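Long-range contact in transcriptional regulator, MarR family (Silicibacter pomeroyi DSS-3, PDB 3BOQ), which probably binds DNA and regulates transcription as a winged helix-turn-helix protein of the MarR family: residues 47-52 with 84-89. Sequence-based numbering, arbitrary orientation.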
ATOM      1  N   LEU B  47      -4.429 -11.412  -0.181  1.00 57.64           N
ATOM      2  CA  LEU B  47      -5.153 -10.233   0.198  1.00 56.76           C
ATOM      3  C   LEU B  47      -5.879  -9.626  -1.011  1.00 57.12           C
ATOM      4  O   LEU B  47      -7.041  -9.236  -0.898  1.00 57.10           O
ATOM      5  CB  LEU B  47      -4.213  -9.229   0.859  1.00 56.41           C
ATOM      6  CG  LEU B  47      -4.834  -8.246   1.839  1.00 55.63           C
ATOM      7  CD1 LEU B  47      -5.694  -8.990   2.868  1.00 55.71           C
ATOM      8  CD2 LEU B  47      -3.730  -7.363   2.508  1.00 56.12           C
ATOM      9  N   ALA B  48      -5.192  -9.539  -2.162  1.00 56.81           N
ATOM     10  CA  ALA B  48      -5.816  -9.050  -3.404  1.00 57.06           C
ATOM     11  C   ALA B  48      -7.105  -9.852  -3.743  1.00 57.96           C
ATOM     12  O   ALA B  48      -8.147  -9.260  -4.055  1.00 58.71           O
ATOM     13  CB  ALA B  48      -4.813  -9.067  -4.559  1.00 55.70           C
ATOM     14  N   LYS B  49      -7.033 -11.183  -3.633  1.00 58.33           N
ATOM     15  CA  LYS B  49      -8.167 -12.081  -3.855  1.00 59.30           C
ATOM     16  C   LYS B  49      -9.294 -11.925  -2.844  1.00 59.94           C
ATOM     17  O   LYS B  49     -10.478 -11.821  -3.213  1.00 60.63           O
ATOM     18  CB  LYS B  49      -7.686 -13.525  -3.823  1.00 58.94           C
ATOM     19  CG  LYS B  49      -6.926 -13.955  -5.076  1.00 58.93           C
ATOM     20  CD  LYS B  49      -6.865 -15.454  -5.185  1.00 57.80           C
ATOM     21  CE  LYS B  49      -6.011 -15.826  -6.331  1.00 58.56           C
ATOM     22  NZ  LYS B  49      -5.746 -17.282  -6.317  1.00 59.55           N
ATOM     23  N   PHE B  50      -8.922 -11.943  -1.565  1.00 60.61           N
ATOM     24  CA  PHE B  50      -9.853 -11.703  -0.472  1.00 60.38           C
ATOM     25  C   PHE B  50     -10.561 -10.372  -0.707  1.00 61.04           C
ATOM     26  O   PHE B  50     -11.792 -10.301  -0.626  1.00 60.93           O
ATOM     27  CB  PHE B  50      -9.124 -11.705   0.886  1.00 60.12           C
ATOM     28  CG  PHE B  50     -10.022 -11.347   2.034  1.00 60.51           C
ATOM     29  CD1 PHE B  50     -10.884 -12.298   2.578  1.00 61.11           C
ATOM     30  CD2 PHE B  50     -10.077 -10.036   2.511  1.00 61.33           C
ATOM     31  CE1 PHE B  50     -11.769 -11.973   3.605  1.00 60.86           C
ATOM     32  CE2 PHE B  50     -10.951  -9.689   3.552  1.00 63.54           C
ATOM     33  CZ  PHE B  50     -11.798 -10.667   4.108  1.00 61.43           C
ATOM     34  N   ASP B  51      -9.782  -9.326  -1.015  1.00 60.74           N
ATOM     35  CA  ASP B  51     -10.337  -8.018  -1.311  1.00 61.61           C
ATOM     36  C   ASP B  51     -11.432  -8.014  -2.407  1.00 62.42           C
ATOM     37  O   ASP B  51     -12.529  -7.477  -2.178  1.00 62.66           O
ATOM     38  CB  ASP B  51      -9.217  -7.018  -1.608  1.00 61.91           C
ATOM     39  CG  ASP B  51      -9.739  -5.678  -2.092  1.00 63.22           C
ATOM     40  OD1 ASP B  51     -10.754  -5.199  -1.530  1.00 64.64           O
ATOM     41  OD2 ASP B  51      -9.138  -5.111  -3.043  1.00 64.35           O
ATOM     42  N   ALA B  52     -11.146  -8.605  -3.574  1.00 62.79           N
ATOM     43  CA  ALA B  52     -12.155  -8.773  -4.635  1.00 63.35           C
ATOM     44  C   ALA B  52     -13.412  -9.510  -4.165  1.00 64.32           C
ATOM     45  O   ALA B  52     -14.546  -9.071  -4.417  1.00 63.48           O
ATOM     46  CB  ALA B  52     -11.548  -9.473  -5.849  1.00 63.16           C
ATOM     47  N   ASN B  84      -9.958 -13.746 -13.390  1.00 52.84           N
ATOM     48  CA  ASN B  84      -9.520 -15.009 -14.001  1.00 53.49           C
ATOM     49  C   ASN B  84      -8.918 -16.029 -13.020  1.00 53.75           C
ATOM     50  O   ASN B  84      -9.228 -17.195 -13.123  1.00 53.25           O
ATOM     51  CB  ASN B  84      -8.552 -14.782 -15.164  1.00 53.24           C
ATOM     52  CG  ASN B  84      -9.226 -14.188 -16.388  1.00 54.21           C
ATOM     53  OD1 ASN B  84     -10.459 -14.192 -16.507  1.00 54.41           O
ATOM     54  ND2 ASN B  84      -8.411 -13.661 -17.313  1.00 53.71           N
ATOM     55  N   ARG B  85      -8.057 -15.594 -12.093  1.00 54.66           N
ATOM     56  CA  ARG B  85      -7.488 -16.497 -11.073  1.00 56.20           C
ATOM     57  C   ARG B  85      -8.582 -17.038 -10.150  1.00 55.84           C
ATOM     58  O   ARG B  85      -8.578 -18.231  -9.823  1.00 56.34           O
ATOM     59  CB  ARG B  85      -6.414 -15.809 -10.226  1.00 55.98           C
ATOM     60  CG  ARG B  85      -5.105 -15.509 -10.941  1.00 58.04           C
ATOM     61  CD  ARG B  85      -4.034 -14.971  -9.957  1.00 59.15           C
ATOM     62  NE  ARG B  85      -4.277 -13.613  -9.433  1.00 64.57           N
ATOM     63  CZ  ARG B  85      -3.977 -12.481 -10.082  1.00 65.82           C
ATOM     64  NH1 ARG B  85      -3.443 -12.511 -11.301  1.00 65.98           N
ATOM     65  NH2 ARG B  85      -4.223 -11.303  -9.517  1.00 67.24           N
ATOM     66  N   LEU B  86      -9.523 -16.162  -9.772  1.00 55.45           N
ATOM     67  CA  LEU B  86     -10.668 -16.498  -8.894  1.00 55.52           C
ATOM     68  C   LEU B  86     -11.669 -17.474  -9.489  1.00 55.34           C
ATOM     69  O   LEU B  86     -12.262 -18.282  -8.767  1.00 55.40           O
ATOM     70  CB  LEU B  86     -11.404 -15.231  -8.480  1.00 55.71           C
ATOM     71  CG  LEU B  86     -10.649 -14.285  -7.548  1.00 55.19           C
ATOM     72  CD1 LEU B  86     -11.419 -12.990  -7.479  1.00 54.84           C
ATOM     73  CD2 LEU B  86     -10.523 -14.944  -6.167  1.00 54.84           C
ATOM     74  N   ILE B  87     -11.872 -17.360 -10.798  1.00 55.44           N
ATOM     75  CA  ILE B  87     -12.697 -18.293 -11.583  1.00 54.94           C
ATOM     76  C   ILE B  87     -12.031 -19.671 -11.627  1.00 56.11           C
ATOM     77  O   ILE B  87     -12.682 -20.674 -11.395  1.00 55.73           O
ATOM     78  CB  ILE B  87     -12.977 -17.772 -13.025  1.00 54.44           C
ATOM     79  CG1 ILE B  87     -13.924 -16.566 -13.002  1.00 53.13           C
ATOM     80  CG2 ILE B  87     -13.587 -18.860 -13.849  1.00 54.16           C
ATOM     81  CD1 ILE B  87     -13.985 -15.761 -14.274  1.00 52.82           C
ATOM     82  N   LYS B  88     -10.730 -19.700 -11.909  1.00 57.51           N
ATOM     83  CA  LYS B  88      -9.929 -20.933 -11.928  1.00 59.36           C
ATOM     84  C   LYS B  88      -9.863 -21.626 -10.535  1.00 59.34           C
ATOM     85  O   LYS B  88      -9.906 -22.841 -10.420  1.00 59.46           O
ATOM     86  CB  LYS B  88      -8.544 -20.626 -12.534  1.00 59.53           C
ATOM     87  CG  LYS B  88      -7.444 -21.678 -12.322  1.00 61.64           C
ATOM     88  CD  LYS B  88      -6.391 -21.634 -13.449  1.00 61.46           C
ATOM     89  CE  LYS B  88      -5.157 -22.504 -13.129  1.00 62.84           C
ATOM     90  NZ  LYS B  88      -5.059 -23.754 -13.950  1.00 63.61           N
ATOM     91  N   ASP B  89      -9.796 -20.829  -9.486  1.00 60.31           N
ATOM     92  CA  ASP B  89      -9.906 -21.294  -8.111  1.00 61.07           C
ATOM     93  C   ASP B  89     -11.305 -21.812  -7.712  1.00 60.64           C
ATOM     94  O   ASP B  89     -11.484 -22.294  -6.592  1.00 60.64           O
ATOM     95  CB  ASP B  89      -9.571 -20.121  -7.189  1.00 61.42           C
ATOM     96  CG  ASP B  89      -8.084 -19.873  -7.081  1.00 64.85           C
ATOM     97  OD1 ASP B  89      -7.296 -20.620  -7.726  1.00 66.03           O
ATOM     98  OD2 ASP B  89      -7.711 -18.936  -6.332  1.00 68.54           O
TER
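Lys49 leaves its helix with CG anti to the carbonyl carbon (chi1 -75°) and runs extended from there on, which carries NZ across to Asp89, whose own CG takes the same anti position. The lysine comes in roughly perpendicular to the aspartate, and Lys49 NZ donates to Asp89 OD2 at 2.6 Å in a salt bridge. The ammonium meets that oxygen on its syn side, 22° out of the carboxylate plane; Asp89 OD1 stays back at 3.9 Å from Lys49 NZ, so one oxygen does the gripping.

The lysine's methylenes add an apolar contact. Leu86 runs alongside them, pointing the other way, its CD2 resting 3.8 Å from Lys49 CD and touching CB and CG as well. The other branch of the leucine, CD1, packs 3.9 Å from Ala52 CB, so the fork of Leu86 serves two residues about one helical turn apart. Further out, Lys49 CE lies 3.9 Å from Arg85 CB and close to the edge of the guanidinium. That like charge would probably weigh against the ammonium, with Asp89 offsetting it; Arg85 NH2 is hydrogen-bonded to Gly77 O. An alanine in place of Lys49 would probably leave Asp89 without this cationic partner and strip Leu86 CD2 of the cover from CG and CD.

The two helix segments meet almost perpendicularly, at 85°, with axes 10.9 Å apart at closest approach. Helices 65-71 and 79-88 form the helix-turn-helix of a winged-helix domain, the latter probably the DNA recognition helix, as in relatives; helix 47-58 packs against it, also through Leu82. On the face of helix 47-58 turned from this contact, Phe50 packs against helices 12-43 and 110-130, while strands 63-64 and 105-106 pair antiparallel in the same domain.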